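Local structure of polyhedrin (Simulium ubiquitum cypovirus, 5A9A) at residues 19-22 with 23-27; 82-85 with 86-90; 182-185 with 186-189; 208-211 with 212-215; 225-228 with 229-233. The protein forms the crystalline matrix of the viral occlusion bodies (polyhedra), in which cypovirus particles are probably embedded and protected outside the host, and binds UTP. All coordinates share one frame; numbering follows the deposited sequence.

Contact 1 (19-22 with 23-27); sequences VNRQ and LVQGP
Arg-21 and Gln-25 sit one turn apart near the C-terminal end of helix 11-25. The tight part of the contact is the backbone between them. Gln-25 N donates to Arg-21 O over 2.7 Å, with the donor nearly in line with the C=O bond. Gly-26 N reaches Gln-22 O at 2.6 Å, tilted 33° from the carbonyl plane. Val-24 N also approaches Arg-21 O, at 3.0 Å, but that bond is weak. Upstream, Leu-23 N is shared between two weak bonds, to Val-19 O and Asn-20 O. CG of Leu-23 lies over Val-19 O at 3.6 Å.

The loose side is the exposed one. Here the Arg-21 and Gln-25 side chains run side by side in the same direction. CG of Gln-25 turns back beside its own backbone N (chi1 -58°), which lays CG against Arg-21 O, 3.4 Å away. The Arg-21 chain bends at chi3. Its guanidinium plane stands 85° from the Gln-25 amide, and NH2 lies 3.0 Å from Gln-25 NE2. Both are donors, and no hydrogen bond joins them.

Leu-23 and Val-19 pack on Arg-136 of the second subunit, and Gly-26 O accepts from Arg-138 of that subunit. Main-chain bonds therefore hold this last turn. The Arg-21 and Gln-25 ends bring two N-H groups together and add no bond to it.

Contact 2 (82-85 with 86-90); sequences FENQ and IRRPD
CG of Glu-83 stands opposite its backbone N (chi1 -174°), while CG of Arg-87 folds beside its own (chi1 -67°), and the two chains run side by side. They form an i to i+4 salt bridge at the C-terminal end of helix 76-87. Arg-87 NH1 meets Glu-83 OE2 at 3.1 Å, within the guanidinium plane but from above the carboxylate plane. Each group has a further partner: Glu-83 OE1 pairs with Arg-65, and Arg-87 NH1 bonds Asn-204 O of the third subunit.

In the preceding i to i+4 pair, CG1 of Ile-86 lies 3.4 Å from CE1 of the Phe-82 ring. Phe-82 also touches Leu-99, a residue of the UTP pocket. Backbone bonds from Ile-86 N, Arg-87 N and Arg-88 N continue the helix. Arg-88 is the first residue to leave helical geometry. Its NH1 makes a weak bond to Asn-84 OD1, which lies at the guanidinium edge, with the amide turned 89° away.

Beyond it, the peptide bond between Pro-89 and Asp-90 is cis. The Gln-85 chain bends at chi2, and its amide lies nearly coplanar with the Asp-90 carboxylate. Gln-85 NE2 donates over 2.8 Å to the anti lone pair of Asp-90 OD1.

Contact 3 (182-185 with 186-189); sequences GDNR and YSSH
Tyr-186 meets Asn-184 first, through its backbone N. Tyr-186 N donates to Asn-184 OD1 over 3.0 Å, a fairly straight bond. The donor stands well above the amide plane, 66° out of it. CG of Asn-184 is opposite its own backbone N (chi1 -177°), which swings the amide forward over the turn. The same oxygen lies at the edge of the Tyr-186 ring, near the ring plane, 3.4 Å from CD2. Amide and ring planes are 57° apart, and the two side chains cross at about a right angle. CB of Tyr-186 also comes close to Asn-184 OD1, at 3.3 Å.

Ser-187 follows and closes a type I beta turn that runs from Asn-184 to Ser-187. Ser-187 N donates to Asn-184 O at 3.0 Å from above the carbonyl plane. Ser-187 OG folds beside its own backbone N and donates to the same oxygen at 2.7 Å, this time in the carbonyl plane. Asn-184 O is therefore gripped by two donors of one residue, which fixes the Ser-187 hydroxyl as well as the turn. Asn-184 thus serves the turn with both its backbone oxygen and its side-chain oxygen.

Ser-188 leads away from the turn and packs on Ser-188 of both the second and the third subunit. The whole segment lies in the loop between strand 170-176 and helix 191-197. Tyr-186 rests on Ile-191 and Val-194 of that helix. Arg-185 also packs on Val-194 and forms a salt bridge with Asp-31.

Contact 4 (208-211 with 212-215); sequences LDNE and GDLI
Asn-210 meets Gly-212 and Asp-213 as the N-cap of helix 211-221, in the link from strand 201-208. The capping bonds come first. Asn-210 OD1 accepts from Asp-213 N at 3.1 Å, with the donor 46° out of the amide plane. It also takes a weak bond from Gly-212 N at 2.9 Å. CG of Asn-210 is set between its backbone N and carbonyl carbon (chi1 62°), which turns OD1 back over the open first turn. The Asp-213 side chain crosses the Asn-210 amide obliquely, with the two planes 60° apart.

The backbone bonds are regular helical ones. Leu-214 N donates to Asn-210 O, and Ile-215 N donates to Glu-211 O at 2.8 Å.

Side-chain polar bonds lead out of the turn. The extended Glu-211 chain carries its carboxylate to the hydroxyls of Tyr-225 and Ser-228, and both bond to it.

Apolar contact closes the inner side. CD2 of Leu-208 lies 3.7 Å from CA of Leu-214 and 4.0 Å from its CD1. Both leucines also touch Leu-49 of strand 47-54, which seats the helix start against the sheet. Nearby, CG of Glu-211 meets CG1 of Ile-215 at 4.1 Å, the two side chains crossing at a slant.

The last kind is water-mediated. One water accepts from Asp-209 N and donates to Asp-213 OD2, so it ties the residue before the cap to the first turn. The water is 2.9 Å from Asp-209 N and 2.7 Å from Asp-213 OD2.

Contact 5 (225-228 with 229-233); sequences YIDS and AAVVD
The beta hairpin of strands 225-226 and 232-234 turns through a type I beta turn from Asp-227 to Ala-230. Ile-226 and Val-232 form its antiparallel non-hydrogen-bonded pair, with CG1 of Ile-226 4.2 Å from CG2 of Val-232. Both side chains touch Cys-153. Asp-233 N donates to Tyr-225 O, and Asp-227 N donates to Val-231 O at 2.9 Å. Ala-230 N closes the turn on Asp-227 O.

The Asp-227 side chain holds the loop from within. CG stands between the backbone N and the carbonyl carbon (chi1 63°), and this points the carboxylate across the turn. OD1 accepts from Ala-229 N at 2.8 Å and from Val-231 N at 3.1 Å. The two donors come from opposite faces of the carboxylate plane.

The other oxygen, OD2, lies 2.6 Å from Asp-233 OD2. The side chains cross at about a right angle, with the carboxylate planes 50° apart. Asp-233 OD2 also sits near the edge of the Tyr-225 ring. With two acid oxygens this close, one acid probably holds a proton and donates it to the other. The pair would then tie the turn to strand 232-234, where two full charges would push them apart.

How the contacts relate
Contacts 4 and 5 are direct neighbours, with centres 12 Å apart. Glu-211 of contact 4 joins them: its OE2 lies 2.6 Å from Tyr-225 OH, and its OE1 lies 2.7 Å from Ser-228 OG, both probable hydrogen bonds. Within the chain the other contacts stand apart. Contact 1 comes within about 9 Å of contact 3 at their nearest atoms. Contact 2 lies on the opposite side of the chain's centre from contact 1, their centres 49 Å apart. Its Phe-82 side chain is about 7 Å from bound UTP. Across the trimer, Leu-208 of contact 4 packs on Arg-88 of the second subunit. Contact 1 also touches that subunit, contact 2 the third, and contact 3 both.

Contact 1 (19-22 with 23-27)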
loop_
_atom_site.group_PDB
_atom_site.type_symbol
_atom_site.label_atom_id
_atom_site.label_comp_id
_atom_site.label_asym_id
_atom_site.label_seq_id
_atom_site.Cartn_x
_atom_site.Cartn_y
_atom_site.Cartn_z
ATOM N N VAL A 19 6.389 -16.440 -32.505
ATOM C CA VAL A 19 5.847 -15.184 -32.006
ATOM C C VAL A 19 4.463 -15.440 -31.410
ATOM O O VAL A 19 4.131 -14.926 -30.342
ATOM C CB VAL A 19 5.756 -14.121 -33.120
ATOM C CG1 VAL A 19 4.839 -12.977 -32.702
ATOM C CG2 VAL A 19 7.140 -13.599 -33.463
ATOM N N ASN A 20 3.663 -16.244 -32.104
ATOM C CA ASN A 20 2.346 -16.629 -31.604
ATOM C C ASN A 20 2.436 -17.408 -30.292
ATOM O O ASN A 20 1.709 -17.117 -29.342
ATOM C CB ASN A 20 1.589 -17.456 -32.644
ATOM C CG ASN A 20 1.291 -16.673 -33.912
ATOM O OD1 ASN A 20 1.481 -15.457 -33.966
ATOM N ND2 ASN A 20 0.807 -17.369 -34.936
ATOM N N ARG A 21 3.324 -18.398 -30.240
ATOM C CA ARG A 21 3.496 -19.203 -29.032
ATOM C C ARG A 21 4.053 -18.348 -27.902
ATOM O O ARG A 21 3.690 -18.525 -26.740
ATOM C CB ARG A 21 4.422 -20.396 -29.298
ATOM C CG ARG A 21 3.773 -21.501 -30.119
ATOM C CD ARG A 21 4.745 -22.617 -30.480
ATOM N NE ARG A 21 5.176 -23.404 -29.325
ATOM C CZ ARG A 21 6.427 -23.463 -28.876
ATOM N NH1 ARG A 21 7.392 -22.778 -29.475
ATOM N NH2 ARG A 21 6.720 -24.212 -27.822
ATOM N N GLN A 22 4.933 -17.420 -28.257
ATOM C CA GLN A 22 5.553 -16.521 -27.290
ATOM C C GLN A 22 4.515 -15.767 -26.463
ATOM O O GLN A 22 4.675 -15.600 -25.254
ATOM C CB GLN A 22 6.457 -15.526 -28.019
ATOM C CG GLN A 22 7.123 -14.507 -27.118
ATOM C CD GLN A 22 8.216 -13.738 -27.831
ATOM O OE1 GLN A 22 7.948 -12.769 -28.542
ATOM N NE2 GLN A 22 9.460 -14.169 -27.647
ATOM N N LEU A 23 3.454 -15.310 -27.118
ATOM C CA LEU A 23 2.403 -14.561 -26.435
ATOM C C LEU A 23 1.612 -15.458 -25.489
ATOM O O LEU A 23 1.096 -14.999 -24.469
ATOM C CB LEU A 23 1.460 -13.917 -27.452
ATOM C CG LEU A 23 2.050 -12.767 -28.270
ATOM C CD1 LEU A 23 1.084 -12.364 -29.369
ATOM C CD2 LEU A 23 2.382 -11.577 -27.382
ATOM N N VAL A 24 1.520 -16.739 -25.828
ATOM C CA VAL A 24 0.783 -17.694 -25.008
ATOM C C VAL A 24 1.649 -18.272 -23.893
ATOM O O VAL A 24 1.153 -18.568 -22.807
ATOM C CB VAL A 24 0.218 -18.847 -25.862
ATOM C CG1 VAL A 24 -0.358 -19.943 -24.977
ATOM C CG2 VAL A 24 -0.841 -18.323 -26.821
ATOM N N GLN A 25 2.943 -18.432 -24.159
ATOM C CA GLN A 25 3.855 -19.022 -23.181
ATOM C C GLN A 25 4.633 -17.964 -22.400
ATOM O O GLN A 25 5.138 -18.235 -21.309
ATOM C CB GLN A 25 4.828 -19.977 -23.872
ATOM C CG GLN A 25 4.145 -21.097 -24.633
ATOM C CD GLN A 25 5.086 -22.235 -24.970
ATOM O OE1 GLN A 25 6.188 -22.326 -24.429
ATOM N NE2 GLN A 25 4.655 -23.111 -25.868
ATOM N N GLY A 26 4.733 -16.766 -22.964
ATOM C CA GLY A 26 5.428 -15.672 -22.311
ATOM C C GLY A 26 4.999 -15.470 -20.867
ATOM O O GLY A 26 5.836 -15.275 -19.990
ATOM N N PRO A 27 3.682 -15.492 -20.613
ATOM C CA PRO A 27 3.161 -15.329 -19.249
ATOM C C PRO A 27 3.595 -16.421 -18.267
ATOM O O PRO A 27 3.452 -16.222 -17.060
ATOM C CB PRO A 27 1.644 -15.379 -19.450
ATOM C CG PRO A 27 1.434 -14.915 -20.843
ATOM C CD PRO A 27 2.606 -15.444 -21.619
#

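Contact 2 (82-85 with 86-90)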
loop_
_atom_site.group_PDB
_atom_site.type_symbol
_atom_site.label_atom_id
_atom_site.label_comp_id
_atom_site.label_asym_id
_atom_site.label_seq_id
_atom_site.Cartn_x
_atom_site.Cartn_y
_atom_site.Cartn_z
ATOM N N PHE A 82 -23.833 8.695 4.013
ATOM C CA PHE A 82 -24.272 7.364 3.625
ATOM C C PHE A 82 -23.330 6.331 4.240
ATOM O O PHE A 82 -23.769 5.301 4.750
ATOM C CB PHE A 82 -24.314 7.210 2.105
ATOM C CG PHE A 82 -25.162 6.056 1.644
ATOM C CD1 PHE A 82 -24.637 4.772 1.577
ATOM C CD2 PHE A 82 -26.488 6.253 1.293
ATOM C CE1 PHE A 82 -25.419 3.709 1.157
ATOM C CE2 PHE A 82 -27.274 5.194 0.871
ATOM C CZ PHE A 82 -26.738 3.921 0.803
ATOM N N GLU A 83 -22.032 6.615 4.204
ATOM C CA GLU A 83 -21.056 5.702 4.789
ATOM C C GLU A 83 -21.282 5.553 6.294
ATOM O O GLU A 83 -21.170 4.456 6.840
ATOM C CB GLU A 83 -19.624 6.165 4.517
ATOM C CG GLU A 83 -18.585 5.162 4.998
ATOM C CD GLU A 83 -17.169 5.541 4.625
ATOM O OE1 GLU A 83 -16.930 6.713 4.254
ATOM O OE2 GLU A 83 -16.290 4.658 4.715
ATOM N N ASN A 84 -21.599 6.657 6.965
ATOM C CA ASN A 84 -21.918 6.607 8.388
ATOM C C ASN A 84 -23.065 5.644 8.663
ATOM O O ASN A 84 -22.956 4.754 9.509
ATOM C CB ASN A 84 -22.296 7.991 8.915
ATOM C CG ASN A 84 -21.089 8.841 9.258
ATOM O OD1 ASN A 84 -20.008 8.323 9.539
ATOM N ND2 ASN A 84 -21.273 10.159 9.252
ATOM N N GLN A 85 -24.167 5.829 7.946
ATOM C CA GLN A 85 -25.353 5.012 8.156
ATOM C C GLN A 85 -25.058 3.538 7.890
ATOM O O GLN A 85 -25.545 2.661 8.603
ATOM C CB GLN A 85 -26.499 5.491 7.260
ATOM C CG GLN A 85 -27.810 4.769 7.515
ATOM C CD GLN A 85 -28.191 4.761 8.986
ATOM O OE1 GLN A 85 -27.879 5.695 9.725
ATOM N NE2 GLN A 85 -28.858 3.701 9.419
ATOM N N ILE A 86 -24.251 3.270 6.868
ATOM C CA ILE A 86 -23.925 1.895 6.506
ATOM C C ILE A 86 -22.975 1.242 7.514
ATOM O O ILE A 86 -23.215 0.122 7.958
ATOM C CB ILE A 86 -23.290 1.817 5.103
ATOM C CG1 ILE A 86 -24.273 2.319 4.043
ATOM C CG2 ILE A 86 -22.867 0.389 4.795
ATOM C CD1 ILE A 86 -25.464 1.407 3.829
ATOM N N ARG A 87 -21.903 1.943 7.876
ATOM C CA ARG A 87 -20.862 1.359 8.723
ATOM C C ARG A 87 -21.057 1.637 10.210
ATOM O O ARG A 87 -20.341 1.087 11.049
ATOM C CB ARG A 87 -19.483 1.857 8.291
ATOM C CG ARG A 87 -19.059 1.378 6.917
ATOM C CD ARG A 87 -17.659 1.861 6.591
ATOM N NE ARG A 87 -16.695 1.468 7.615
ATOM C CZ ARG A 87 -15.576 2.134 7.887
ATOM N NH1 ARG A 87 -15.272 3.239 7.217
ATOM N NH2 ARG A 87 -14.759 1.696 8.836
ATOM N N ARG A 88 -22.008 2.502 10.540
ATOM C CA ARG A 88 -22.324 2.773 11.936
ATOM C C ARG A 88 -23.737 3.334 12.081
ATOM O O ARG A 88 -23.924 4.508 12.407
ATOM C CB ARG A 88 -21.288 3.715 12.567
ATOM C CG ARG A 88 -20.788 4.832 11.667
ATOM C CD ARG A 88 -19.704 5.649 12.368
ATOM N NE ARG A 88 -20.199 6.299 13.582
ATOM C CZ ARG A 88 -20.574 7.573 13.658
ATOM N NH1 ARG A 88 -20.506 8.361 12.594
ATOM N NH2 ARG A 88 -21.011 8.063 14.809
ATOM N N PRO A 89 -24.742 2.484 11.835
ATOM C CA PRO A 89 -26.147 2.859 12.024
ATOM C C PRO A 89 -26.431 3.161 13.490
ATOM O O PRO A 89 -25.867 2.478 14.345
ATOM C CB PRO A 89 -26.907 1.603 11.581
ATOM C CG PRO A 89 -25.925 0.491 11.726
ATOM C CD PRO A 89 -24.600 1.092 11.383
ATOM N N ASP A 90 -27.260 4.159 13.793
ATOM C CA ASP A 90 -27.896 5.017 12.795
ATOM C C ASP A 90 -27.318 6.428 12.884
ATOM O O ASP A 90 -28.025 7.376 13.228
ATOM C CB ASP A 90 -29.403 5.077 13.052
ATOM C CG ASP A 90 -30.061 3.711 12.989
ATOM O OD1 ASP A 90 -29.901 3.019 11.959
ATOM O OD2 ASP A 90 -30.728 3.325 13.974
#

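Contact 3 (182-185 with 186-189)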
loop_
_atom_site.group_PDB
_atom_site.type_symbol
_atom_site.label_atom_id
_atom_site.label_comp_id
_atom_site.label_asym_id
_atom_site.label_seq_id
_atom_site.Cartn_x
_atom_site.Cartn_y
_atom_site.Cartn_z
ATOM N N GLY A 182 7.640 -27.899 -8.840
ATOM C CA GLY A 182 7.620 -27.981 -7.390
ATOM C C GLY A 182 8.635 -27.081 -6.707
ATOM O O GLY A 182 9.012 -27.324 -5.559
ATOM N N ASP A 183 9.085 -26.040 -7.402
ATOM C CA ASP A 183 10.026 -25.098 -6.807
ATOM C C ASP A 183 9.288 -23.963 -6.110
ATOM O O ASP A 183 8.872 -22.995 -6.747
ATOM C CB ASP A 183 10.970 -24.519 -7.858
ATOM C CG ASP A 183 12.040 -23.624 -7.249
ATOM O OD1 ASP A 183 11.964 -23.340 -6.035
ATOM O OD2 ASP A 183 12.962 -23.203 -7.978
ATOM N N ASN A 184 9.135 -24.083 -4.798
ATOM C CA ASN A 184 8.509 -23.035 -4.006
ATOM C C ASN A 184 9.463 -21.864 -3.836
ATOM O O ASN A 184 10.458 -21.966 -3.121
ATOM C CB ASN A 184 8.112 -23.576 -2.635
ATOM C CG ASN A 184 7.387 -22.550 -1.794
ATOM O OD1 ASN A 184 7.006 -21.487 -2.285
ATOM N ND2 ASN A 184 7.183 -22.866 -0.519
ATOM N N ARG A 185 9.161 -20.748 -4.493
ATOM C CA ARG A 185 10.031 -19.578 -4.426
ATOM C C ARG A 185 9.887 -18.829 -3.102
ATOM O O ARG A 185 10.544 -17.814 -2.880
ATOM C CB ARG A 185 9.778 -18.647 -5.611
ATOM C CG ARG A 185 10.446 -19.131 -6.891
ATOM C CD ARG A 185 10.078 -18.269 -8.082
ATOM N NE ARG A 185 10.652 -16.929 -7.999
ATOM C CZ ARG A 185 10.237 -15.895 -8.724
ATOM N NH1 ARG A 185 9.226 -16.038 -9.574
ATOM N NH2 ARG A 185 10.819 -14.709 -8.586
ATOM N N TYR A 186 9.035 -19.340 -2.221
ATOM C CA TYR A 186 8.976 -18.830 -0.857
ATOM C C TYR A 186 9.966 -19.584 0.016
ATOM O O TYR A 186 9.976 -19.441 1.237
ATOM C CB TYR A 186 7.551 -18.906 -0.316
ATOM C CG TYR A 186 6.672 -17.901 -1.004
ATOM C CD1 TYR A 186 6.715 -16.563 -0.642
ATOM C CD2 TYR A 186 5.833 -18.276 -2.045
ATOM C CE1 TYR A 186 5.934 -15.627 -1.280
ATOM C CE2 TYR A 186 5.041 -17.346 -2.689
ATOM C CZ TYR A 186 5.102 -16.023 -2.303
ATOM O OH TYR A 186 4.319 -15.092 -2.942
ATOM N N SER A 187 10.800 -20.388 -0.639
ATOM C CA SER A 187 11.971 -20.978 -0.009
ATOM C C SER A 187 13.007 -19.888 0.232
ATOM O O SER A 187 12.921 -18.804 -0.346
ATOM C CB SER A 187 12.557 -22.066 -0.912
ATOM O OG SER A 187 11.657 -23.152 -1.043
ATOM N N SER A 188 13.988 -20.178 1.080
ATOM C CA SER A 188 14.990 -19.186 1.468
ATOM C C SER A 188 15.849 -18.709 0.294
ATOM O O SER A 188 16.381 -17.599 0.328
ATOM C CB SER A 188 15.890 -19.753 2.570
ATOM O OG SER A 188 15.124 -20.145 3.697
ATOM N N HIS A 189 15.990 -19.541 -0.733
ATOM C CA HIS A 189 16.803 -19.183 -1.897
ATOM C C HIS A 189 16.191 -18.041 -2.699
ATOM O O HIS A 189 16.904 -17.221 -3.277
ATOM C CB HIS A 189 16.961 -20.383 -2.837
ATOM C CG HIS A 189 17.886 -21.442 -2.323
ATOM N ND1 HIS A 189 18.849 -21.190 -1.371
ATOM C CD2 HIS A 189 17.999 -22.755 -2.634
ATOM C CE1 HIS A 189 19.512 -22.303 -1.114
ATOM N NE2 HIS A 189 19.019 -23.267 -1.870
#

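Contact 4 (208-211 with 212-215)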
loop_
_atom_site.group_PDB
_atom_site.type_symbol
_atom_site.label_atom_id
_atom_site.label_comp_id
_atom_site.label_asym_id
_atom_site.label_seq_id
_atom_site.Cartn_x
_atom_site.Cartn_y
_atom_site.Cartn_z
ATOM N N LEU A 208 -15.340 4.018 -18.543
ATOM C CA LEU A 208 -15.745 3.594 -19.877
ATOM C C LEU A 208 -17.264 3.708 -20.004
ATOM O O LEU A 208 -18.007 3.160 -19.189
ATOM C CB LEU A 208 -15.282 2.156 -20.144
ATOM C CG LEU A 208 -13.773 1.891 -20.041
ATOM C CD1 LEU A 208 -13.344 1.612 -18.606
ATOM C CD2 LEU A 208 -13.368 0.727 -20.936
ATOM N N ASP A 209 -17.719 4.421 -21.031
ATOM C CA ASP A 209 -19.132 4.775 -21.163
ATOM C C ASP A 209 -20.063 3.577 -21.340
ATOM O O ASP A 209 -21.136 3.521 -20.739
ATOM C CB ASP A 209 -19.336 5.720 -22.348
ATOM C CG ASP A 209 -18.776 7.104 -22.099
ATOM O OD1 ASP A 209 -18.384 7.399 -20.950
ATOM O OD2 ASP A 209 -18.743 7.901 -23.058
ATOM N N ASN A 210 -19.656 2.627 -22.176
ATOM C CA ASN A 210 -20.543 1.544 -22.581
ATOM C C ASN A 210 -19.779 0.250 -22.835
ATOM O O ASN A 210 -18.550 0.229 -22.797
ATOM C CB ASN A 210 -21.311 1.951 -23.839
ATOM C CG ASN A 210 -20.397 2.205 -25.017
ATOM O OD1 ASN A 210 -19.948 1.270 -25.676
ATOM N ND2 ASN A 210 -20.112 3.478 -25.286
ATOM N N GLU A 211 -20.504 -0.831 -23.100
ATOM C CA GLU A 211 -19.868 -2.142 -23.211
ATOM C C GLU A 211 -19.062 -2.298 -24.498
ATOM O O GLU A 211 -18.127 -3.094 -24.552
ATOM C CB GLU A 211 -20.894 -3.270 -23.100
ATOM C CG GLU A 211 -20.239 -4.641 -23.016
ATOM C CD GLU A 211 -21.220 -5.762 -22.730
ATOM O OE1 GLU A 211 -22.421 -5.606 -23.035
ATOM O OE2 GLU A 211 -20.783 -6.801 -22.195
ATOM N N GLY A 212 -19.421 -1.543 -25.530
ATOM C CA GLY A 212 -18.659 -1.555 -26.767
ATOM C C GLY A 212 -17.251 -1.046 -26.534
ATOM O O GLY A 212 -16.278 -1.649 -26.987
ATOM N N ASP A 213 -17.145 0.072 -25.822
ATOM C CA ASP A 213 -15.853 0.648 -25.476
ATOM C C ASP A 213 -15.070 -0.294 -24.561
ATOM O O ASP A 213 -13.843 -0.372 -24.632
ATOM C CB ASP A 213 -16.047 2.000 -24.785
ATOM C CG ASP A 213 -16.620 3.057 -25.718
ATOM O OD1 ASP A 213 -17.007 2.702 -26.852
ATOM O OD2 ASP A 213 -16.692 4.238 -25.320
ATOM N N LEU A 214 -15.789 -1.005 -23.699
ATOM C CA LEU A 214 -15.161 -1.937 -22.768
ATOM C C LEU A 214 -14.592 -3.148 -23.503
ATOM O O LEU A 214 -13.455 -3.551 -23.259
ATOM C CB LEU A 214 -16.164 -2.388 -21.706
ATOM C CG LEU A 214 -15.668 -3.442 -20.713
ATOM C CD1 LEU A 214 -14.379 -2.994 -20.033
ATOM C CD2 LEU A 214 -16.744 -3.735 -19.682
ATOM N N ILE A 215 -15.381 -3.727 -24.402
ATOM C CA ILE A 215 -14.915 -4.861 -25.195
ATOM C C ILE A 215 -13.661 -4.461 -25.961
ATOM O O ILE A 215 -12.695 -5.222 -26.039
ATOM C CB ILE A 215 -15.982 -5.341 -26.197
ATOM C CG1 ILE A 215 -17.194 -5.914 -25.459
ATOM C CG2 ILE A 215 -15.406 -6.403 -27.115
ATOM C CD1 ILE A 215 -18.367 -6.234 -26.370
HETATM O O HOH W 1 -15.702 5.255 -22.987
#

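Contact 5 (225-228 with 229-233)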
loop_
_atom_site.group_PDB
_atom_site.type_symbol
_atom_site.label_atom_id
_atom_site.label_comp_id
_atom_site.label_asym_id
_atom_site.label_seq_id
_atom_site.Cartn_x
_atom_site.Cartn_y
_atom_site.Cartn_z
ATOM N N TYR A 225 -12.564 -11.431 -21.589
ATOM C CA TYR A 225 -13.826 -10.762 -21.327
ATOM C C TYR A 225 -14.991 -11.561 -21.881
ATOM O O TYR A 225 -14.940 -12.048 -23.005
ATOM C CB TYR A 225 -13.835 -9.364 -21.948
ATOM C CG TYR A 225 -15.103 -8.601 -21.647
ATOM C CD1 TYR A 225 -15.313 -8.037 -20.394
ATOM C CD2 TYR A 225 -16.093 -8.448 -22.609
ATOM C CE1 TYR A 225 -16.474 -7.346 -20.107
ATOM C CE2 TYR A 225 -17.257 -7.755 -22.332
ATOM C CZ TYR A 225 -17.441 -7.206 -21.081
ATOM O OH TYR A 225 -18.596 -6.514 -20.801
ATOM N N ILE A 226 -16.038 -11.686 -21.073
ATOM C CA ILE A 226 -17.286 -12.294 -21.502
ATOM C C ILE A 226 -18.351 -11.212 -21.426
ATOM O O ILE A 226 -18.560 -10.618 -20.368
ATOM C CB ILE A 226 -17.667 -13.478 -20.595
ATOM C CG1 ILE A 226 -16.449 -14.380 -20.369
ATOM C CG2 ILE A 226 -18.823 -14.259 -21.200
ATOM C CD1 ILE A 226 -16.758 -15.659 -19.621
ATOM N N ASP A 227 -19.015 -10.935 -22.543
ATOM C CA ASP A 227 -19.930 -9.802 -22.599
ATOM C C ASP A 227 -21.273 -10.120 -21.958
ATOM O O ASP A 227 -21.501 -11.233 -21.485
ATOM C CB ASP A 227 -20.115 -9.312 -24.041
ATOM C CG ASP A 227 -20.739 -10.357 -24.948
ATOM O OD1 ASP A 227 -21.647 -11.091 -24.498
ATOM O OD2 ASP A 227 -20.332 -10.426 -26.127
ATOM N N SER A 228 -22.158 -9.130 -21.945
ATOM C CA SER A 228 -23.439 -9.241 -21.253
ATOM C C SER A 228 -24.333 -10.339 -21.827
ATOM O O SER A 228 -25.305 -10.748 -21.192
ATOM C CB SER A 228 -24.174 -7.899 -21.296
ATOM O OG SER A 228 -24.312 -7.433 -22.629
ATOM N N ALA A 229 -24.007 -10.806 -23.029
ATOM C CA ALA A 229 -24.762 -11.887 -23.656
ATOM C C ALA A 229 -24.066 -13.228 -23.430
ATOM O O ALA A 229 -24.415 -14.234 -24.050
ATOM C CB ALA A 229 -24.931 -11.620 -25.139
ATOM N N ALA A 230 -23.082 -13.228 -22.535
ATOM C CA ALA A 230 -22.346 -14.437 -22.174
ATOM C C ALA A 230 -21.471 -14.964 -23.311
ATOM O O ALA A 230 -21.148 -16.150 -23.345
ATOM C CB ALA A 230 -23.308 -15.523 -21.703
ATOM N N VAL A 231 -21.087 -14.089 -24.237
ATOM C CA VAL A 231 -20.180 -14.482 -25.310
ATOM C C VAL A 231 -18.747 -14.093 -24.969
ATOM O O VAL A 231 -18.480 -12.964 -24.560
ATOM C CB VAL A 231 -20.553 -13.826 -26.653
ATOM C CG1 VAL A 231 -19.595 -14.288 -27.746
ATOM C CG2 VAL A 231 -21.988 -14.156 -27.031
ATOM N N VAL A 232 -17.828 -15.036 -25.138
ATOM C CA VAL A 232 -16.411 -14.763 -24.930
ATOM C C VAL A 232 -15.874 -13.951 -26.104
ATOM O O VAL A 232 -15.752 -14.464 -27.216
ATOM C CB VAL A 232 -15.599 -16.065 -24.810
ATOM C CG1 VAL A 232 -14.131 -15.753 -24.557
ATOM C CG2 VAL A 232 -16.157 -16.943 -23.696
ATOM N N ASP A 233 -15.552 -12.687 -25.851
ATOM C CA ASP A 233 -15.077 -11.792 -26.902
ATOM C C ASP A 233 -13.555 -11.704 -26.913
ATOM O O ASP A 233 -12.950 -11.389 -27.936
ATOM C CB ASP A 233 -15.680 -10.397 -26.718
ATOM C CG ASP A 233 -17.182 -10.382 -26.923
ATOM O OD1 ASP A 233 -17.658 -11.050 -27.863
ATOM O OD2 ASP A 233 -17.884 -9.712 -26.139
#